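Local coordinates for hypothetical protein PH1136 (PDB 1IXL) that is of unknown function but has a hot-dog fold and may hydrolyse acyl-CoA thioesters, at residues 93-105 / 114-126. Residues are numbered along the deposited sequence; the frame is centred on the assembly and turned at random.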
loop_
_atom_site.group_PDB
_atom_site.type_symbol
_atom_site.label_atom_id
_atom_site.label_comp_id
_atom_site.label_asym_id
_atom_site.label_seq_id
_atom_site.Cartn_x
_atom_site.Cartn_y
_atom_site.Cartn_z
ATOM N N ILE A 93 2.125 6.253 -9.463
ATOM C CA ILE A 93 3.341 5.939 -10.192
ATOM C C ILE A 93 3.963 7.299 -10.496
ATOM O O ILE A 93 3.314 8.152 -11.095
ATOM C CB ILE A 93 3.042 5.215 -11.510
ATOM C CG1 ILE A 93 2.476 3.822 -11.220
ATOM C CG2 ILE A 93 4.318 5.094 -12.336
ATOM C CD1 ILE A 93 2.091 3.052 -12.481
ATOM N N ILE A 94 5.194 7.528 -10.044
ATOM C CA ILE A 94 5.831 8.816 -10.301
ATOM C C ILE A 94 6.913 8.730 -11.374
ATOM O O ILE A 94 7.381 9.759 -11.876
ATOM C CB ILE A 94 6.438 9.456 -9.019
ATOM C CG1 ILE A 94 7.436 8.496 -8.356
ATOM C CG2 ILE A 94 5.317 9.860 -8.055
ATOM C CD1 ILE A 94 8.303 9.180 -7.292
ATOM N N GLU A 95 7.308 7.508 -11.717
ATOM C CA GLU A 95 8.297 7.285 -12.761
ATOM C C GLU A 95 8.017 5.957 -13.420
ATOM O O GLU A 95 7.957 4.920 -12.759
ATOM C CB GLU A 95 9.720 7.254 -12.199
ATOM C CG GLU A 95 10.336 8.610 -11.941
ATOM C CD GLU A 95 11.753 8.502 -11.396
ATOM O OE1 GLU A 95 12.635 7.986 -12.117
ATOM O OE2 GLU A 95 11.974 8.929 -10.247
ATOM N N ASP A 96 7.821 5.976 -14.728
ATOM C CA ASP A 96 7.580 4.726 -15.425
ATOM C C ASP A 96 8.834 4.414 -16.221
ATOM O O ASP A 96 9.139 5.085 -17.205
ATOM C CB ASP A 96 6.388 4.838 -16.366
ATOM C CG ASP A 96 6.000 3.497 -16.945
ATOM O OD1 ASP A 96 6.877 2.835 -17.551
ATOM O OD2 ASP A 96 4.823 3.101 -16.781
ATOM N N LEU A 97 9.557 3.395 -15.782
ATOM C CA LEU A 97 10.794 2.994 -16.431
ATOM C C LEU A 97 10.579 1.642 -17.107
ATOM O O LEU A 97 11.368 0.710 -16.949
ATOM C CB LEU A 97 11.904 2.922 -15.375
ATOM C CG LEU A 97 11.949 4.209 -14.541
ATOM C CD1 LEU A 97 12.821 4.027 -13.313
ATOM C CD2 LEU A 97 12.461 5.357 -15.406
ATOM N N GLY A 98 9.497 1.556 -17.874
ATOM C CA GLY A 98 9.163 0.323 -18.554
ATOM C C GLY A 98 8.661 -0.712 -17.562
ATOM O O GLY A 98 7.626 -0.523 -16.927
ATOM N N LYS A 99 9.412 -1.798 -17.416
ATOM C CA LYS A 99 9.044 -2.872 -16.512
ATOM C C LYS A 99 9.257 -2.495 -15.057
ATOM O O LYS A 99 8.766 -3.174 -14.165
ATOM C CB LYS A 99 9.824 -4.145 -16.845
ATOM C CG LYS A 99 11.312 -3.952 -17.137
ATOM C CD LYS A 99 11.583 -3.103 -18.393
ATOM C CE LYS A 99 12.936 -3.438 -19.013
ATOM N NZ LYS A 99 14.016 -3.600 -17.996
ATOM N N LYS A 100 10.010 -1.427 -14.819
ATOM C CA LYS A 100 10.221 -0.966 -13.456
ATOM C C LYS A 100 9.395 0.293 -13.285
ATOM O O LYS A 100 9.394 1.172 -14.162
ATOM C CB LYS A 100 11.690 -0.639 -13.163
ATOM C CG LYS A 100 11.902 -0.317 -11.669
ATOM C CD LYS A 100 13.357 -0.055 -11.269
ATOM C CE LYS A 100 13.719 1.417 -11.408
ATOM N NZ LYS A 100 15.055 1.738 -10.836
ATOM N N LYS A 101 8.702 0.377 -12.151
ATOM C CA LYS A 101 7.852 1.511 -11.833
ATOM C C LYS A 101 8.209 2.068 -10.451
ATOM O O LYS A 101 8.361 1.312 -9.503
ATOM C CB LYS A 101 6.395 1.055 -11.822
ATOM C CG LYS A 101 5.999 0.199 -13.028
ATOM C CD LYS A 101 5.854 1.052 -14.278
ATOM C CE LYS A 101 5.328 0.245 -15.466
ATOM N NZ LYS A 101 4.072 -0.491 -15.157
ATOM N N ILE A 102 8.370 3.380 -10.344
ATOM C CA ILE A 102 8.664 3.989 -9.047
ATOM C C ILE A 102 7.330 4.574 -8.578
ATOM O O ILE A 102 6.724 5.394 -9.259
ATOM C CB ILE A 102 9.730 5.089 -9.159
ATOM C CG1 ILE A 102 11.053 4.478 -9.623
ATOM C CG2 ILE A 102 9.942 5.758 -7.807
ATOM C CD1 ILE A 102 12.155 5.521 -9.909
ATOM N N VAL A 103 6.861 4.128 -7.421
ATOM C CA VAL A 103 5.572 4.579 -6.914
ATOM C C VAL A 103 5.758 5.296 -5.591
ATOM O O VAL A 103 6.452 4.801 -4.712
ATOM C CB VAL A 103 4.655 3.373 -6.697
ATOM C CG1 VAL A 103 3.302 3.817 -6.166
ATOM C CG2 VAL A 103 4.516 2.605 -8.016
ATOM N N GLU A 104 5.161 6.469 -5.457
ATOM C CA GLU A 104 5.266 7.196 -4.205
ATOM C C GLU A 104 3.985 6.870 -3.448
ATOM O O GLU A 104 2.907 6.794 -4.042
ATOM C CB GLU A 104 5.363 8.705 -4.456
ATOM C CG GLU A 104 5.375 9.529 -3.173
ATOM C CD GLU A 104 5.685 10.994 -3.423
ATOM O OE1 GLU A 104 5.056 11.581 -4.336
ATOM O OE2 GLU A 104 6.551 11.552 -2.706
ATOM N N VAL A 105 4.092 6.643 -2.148
ATOM C CA VAL A 105 2.903 6.335 -1.370
ATOM C C VAL A 105 2.926 7.149 -0.086
ATOM O O VAL A 105 3.975 7.335 0.542
ATOM C CB VAL A 105 2.826 4.823 -0.970
ATOM C CG1 VAL A 105 1.549 4.564 -0.213
ATOM C CG2 VAL A 105 2.880 3.925 -2.197
ATOM N N VAL A 114 1.134 9.605 8.133
ATOM C CA VAL A 114 1.735 8.739 9.146
ATOM C C VAL A 114 2.897 7.947 8.533
ATOM O O VAL A 114 3.736 7.413 9.248
ATOM C CB VAL A 114 0.695 7.752 9.772
ATOM C CG1 VAL A 114 -0.440 8.543 10.422
ATOM C CG2 VAL A 114 0.138 6.790 8.709
ATOM N N LEU A 115 2.922 7.854 7.201
ATOM C CA LEU A 115 4.010 7.171 6.511
ATOM C C LEU A 115 4.186 7.739 5.109
ATOM O O LEU A 115 3.210 8.079 4.456
ATOM C CB LEU A 115 3.742 5.652 6.400
ATOM C CG LEU A 115 4.829 4.862 5.623
ATOM C CD1 LEU A 115 4.933 3.449 6.192
ATOM C CD2 LEU A 115 4.517 4.810 4.104
ATOM N N GLU A 116 5.427 7.846 4.651
ATOM C CA GLU A 116 5.680 8.306 3.287
ATOM C C GLU A 116 6.785 7.419 2.744
ATOM O O GLU A 116 7.734 7.065 3.460
ATOM C CB GLU A 116 6.119 9.788 3.242
ATOM C CG GLU A 116 7.256 10.140 4.210
ATOM C CD GLU A 116 7.799 11.552 4.028
ATOM O OE1 GLU A 116 6.987 12.473 3.791
ATOM O OE2 GLU A 116 9.038 11.734 4.140
ATOM N N GLY A 117 6.685 7.047 1.478
ATOM C CA GLY A 117 7.731 6.198 0.947
ATOM C C GLY A 117 7.758 6.066 -0.550
ATOM O O GLY A 117 6.809 6.465 -1.224
ATOM N N LYS A 118 8.869 5.538 -1.056
ATOM C CA LYS A 118 9.042 5.282 -2.474
ATOM C C LYS A 118 9.098 3.767 -2.607
ATOM O O LYS A 118 9.843 3.108 -1.878
ATOM C CB LYS A 118 10.347 5.877 -2.994
ATOM C CG LYS A 118 10.314 7.383 -3.157
ATOM C CD LYS A 118 11.339 7.839 -4.196
ATOM C CE LYS A 118 11.568 9.343 -4.090
ATOM N NZ LYS A 118 10.363 10.031 -3.535
ATOM N N PHE A 119 8.295 3.217 -3.508
ATOM C CA PHE A 119 8.257 1.776 -3.722
ATOM C C PHE A 119 8.690 1.478 -5.164
ATOM O O PHE A 119 8.100 1.994 -6.120
ATOM C CB PHE A 119 6.842 1.252 -3.449
ATOM C CG PHE A 119 6.418 1.395 -2.005
ATOM C CD1 PHE A 119 6.194 2.652 -1.454
ATOM C CD2 PHE A 119 6.333 0.277 -1.182
ATOM C CE1 PHE A 119 5.894 2.792 -0.080
ATOM C CE2 PHE A 119 6.035 0.404 0.174
ATOM C CZ PHE A 119 5.818 1.653 0.723
ATOM N N TYR A 120 9.732 0.661 -5.301
ATOM C CA TYR A 120 10.293 0.286 -6.600
ATOM C C TYR A 120 9.698 -1.060 -6.959
ATOM O O TYR A 120 10.056 -2.098 -6.382
ATOM C CB TYR A 120 11.829 0.232 -6.516
ATOM C CG TYR A 120 12.436 1.534 -6.037
ATOM C CD1 TYR A 120 12.222 1.982 -4.737
ATOM C CD2 TYR A 120 13.195 2.339 -6.895
ATOM C CE1 TYR A 120 12.739 3.191 -4.297
ATOM C CE2 TYR A 120 13.713 3.552 -6.466
ATOM C CZ TYR A 120 13.481 3.971 -5.165
ATOM O OH TYR A 120 13.969 5.169 -4.713
ATOM N N CYS A 121 8.781 -1.013 -7.923
ATOM C CA CYS A 121 8.016 -2.162 -8.372
ATOM C C CYS A 121 8.439 -2.694 -9.746
ATOM O O CYS A 121 8.856 -1.929 -10.627
ATOM C CB CYS A 121 6.529 -1.776 -8.412
ATOM S SG CYS A 121 5.974 -0.765 -6.974
ATOM N N TYR A 122 8.309 -4.012 -9.912
ATOM C CA TYR A 122 8.689 -4.665 -11.161
ATOM C C TYR A 122 7.583 -5.518 -11.731
ATOM O O TYR A 122 7.025 -6.358 -11.034
ATOM C CB TYR A 122 9.896 -5.577 -10.928
ATOM C CG TYR A 122 11.151 -4.823 -10.607
ATOM C CD1 TYR A 122 11.954 -4.301 -11.628
ATOM C CD2 TYR A 122 11.523 -4.597 -9.287
ATOM C CE1 TYR A 122 13.105 -3.567 -11.338
ATOM C CE2 TYR A 122 12.659 -3.867 -8.978
ATOM C CZ TYR A 122 13.448 -3.353 -10.003
ATOM O OH TYR A 122 14.545 -2.598 -9.691
ATOM N N VAL A 123 7.289 -5.315 -13.007
ATOM C CA VAL A 123 6.294 -6.123 -13.679
ATOM C C VAL A 123 7.121 -7.217 -14.358
ATOM O O VAL A 123 7.930 -6.939 -15.257
ATOM C CB VAL A 123 5.538 -5.280 -14.711
ATOM C CG1 VAL A 123 4.541 -6.140 -15.464
ATOM C CG2 VAL A 123 4.823 -4.129 -13.993
ATOM N N LEU A 124 6.927 -8.448 -13.911
ATOM C CA LEU A 124 7.684 -9.594 -14.414
ATOM C C LEU A 124 7.045 -10.279 -15.610
ATOM O O LEU A 124 5.839 -10.171 -15.825
ATOM C CB LEU A 124 7.860 -10.616 -13.283
ATOM C CG LEU A 124 8.268 -10.020 -11.924
ATOM C CD1 LEU A 124 8.256 -11.089 -10.833
ATOM C CD2 LEU A 124 9.646 -9.403 -12.029
ATOM N N GLU A 125 7.870 -10.976 -16.390
ATOM C CA GLU A 125 7.387 -11.711 -17.557
ATOM C C GLU A 125 6.415 -12.772 -17.054
ATOM O O GLU A 125 5.367 -13.027 -17.655
ATOM C CB GLU A 125 8.559 -12.392 -18.286
ATOM C CG GLU A 125 8.129 -13.237 -19.491
ATOM C CD GLU A 125 8.015 -12.429 -20.775
ATOM O OE1 GLU A 125 8.941 -12.517 -21.616
ATOM O OE2 GLU A 125 7.012 -11.696 -20.939
ATOM N N LYS A 126 6.778 -13.394 -15.940
ATOM C CA LYS A 126 5.948 -14.413 -15.332
ATOM C C LYS A 126 5.780 -14.094 -13.855
ATOM O O LYS A 126 6.476 -13.233 -13.312
ATOM C CB LYS A 126 6.579 -15.799 -15.481
ATOM C CG LYS A 126 5.741 -16.917 -14.869
ATOM C CD LYS A 126 4.258 -16.755 -15.215
ATOM C CE LYS A 126 3.410 -17.866 -14.633
ATOM N NZ LYS A 126 3.549 -17.989 -13.159
#
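Phe119 sets its ring against Val105, and the two side chains cross at about a right angle: the valine's CG2 comes 3.6 Å from Phe119 CD1, while its CB rests near CE1. A side chain on Gly117 would crowd that ring, so glycine suits the place. Beside them, Val103 CG2 sets its methyl bump against Cys121 SG at 3.8 Å, and the thiol side chain also touches Met60 of helix 48-63. Ala55 of the same helix touches both Val105 and Phe119, and this largely apolar face packs on the helix.

The other face is more polar. The aliphatic part of Lys100, with CG anti to the backbone N (chi1 -173°), runs alongside the Tyr122 ring, its CD 3.2 Å from Tyr122 OH. A serine in place of Tyr122 would probably leave this lysine stem without its flat neighbour and free to swing. Next along, the branched bulk of Ile102 lies side by side with Tyr120, CG1 4.1 Å from Tyr120 CD2; tyrosine suits the place because its apolar ring meets the isoleucine while its OH reaches Glu74 on strand 68-77 in a hydrogen bond.

Regular backbone bonds fix this register, among them Phe119 N to Val103 O at 2.7 Å and Val123 N to Lys99 O at 2.8 Å. Strands 100-109 and 112-123 thus form an antiparallel hairpin, part of the curved sheet that wraps the central helix in the hot-dog fold.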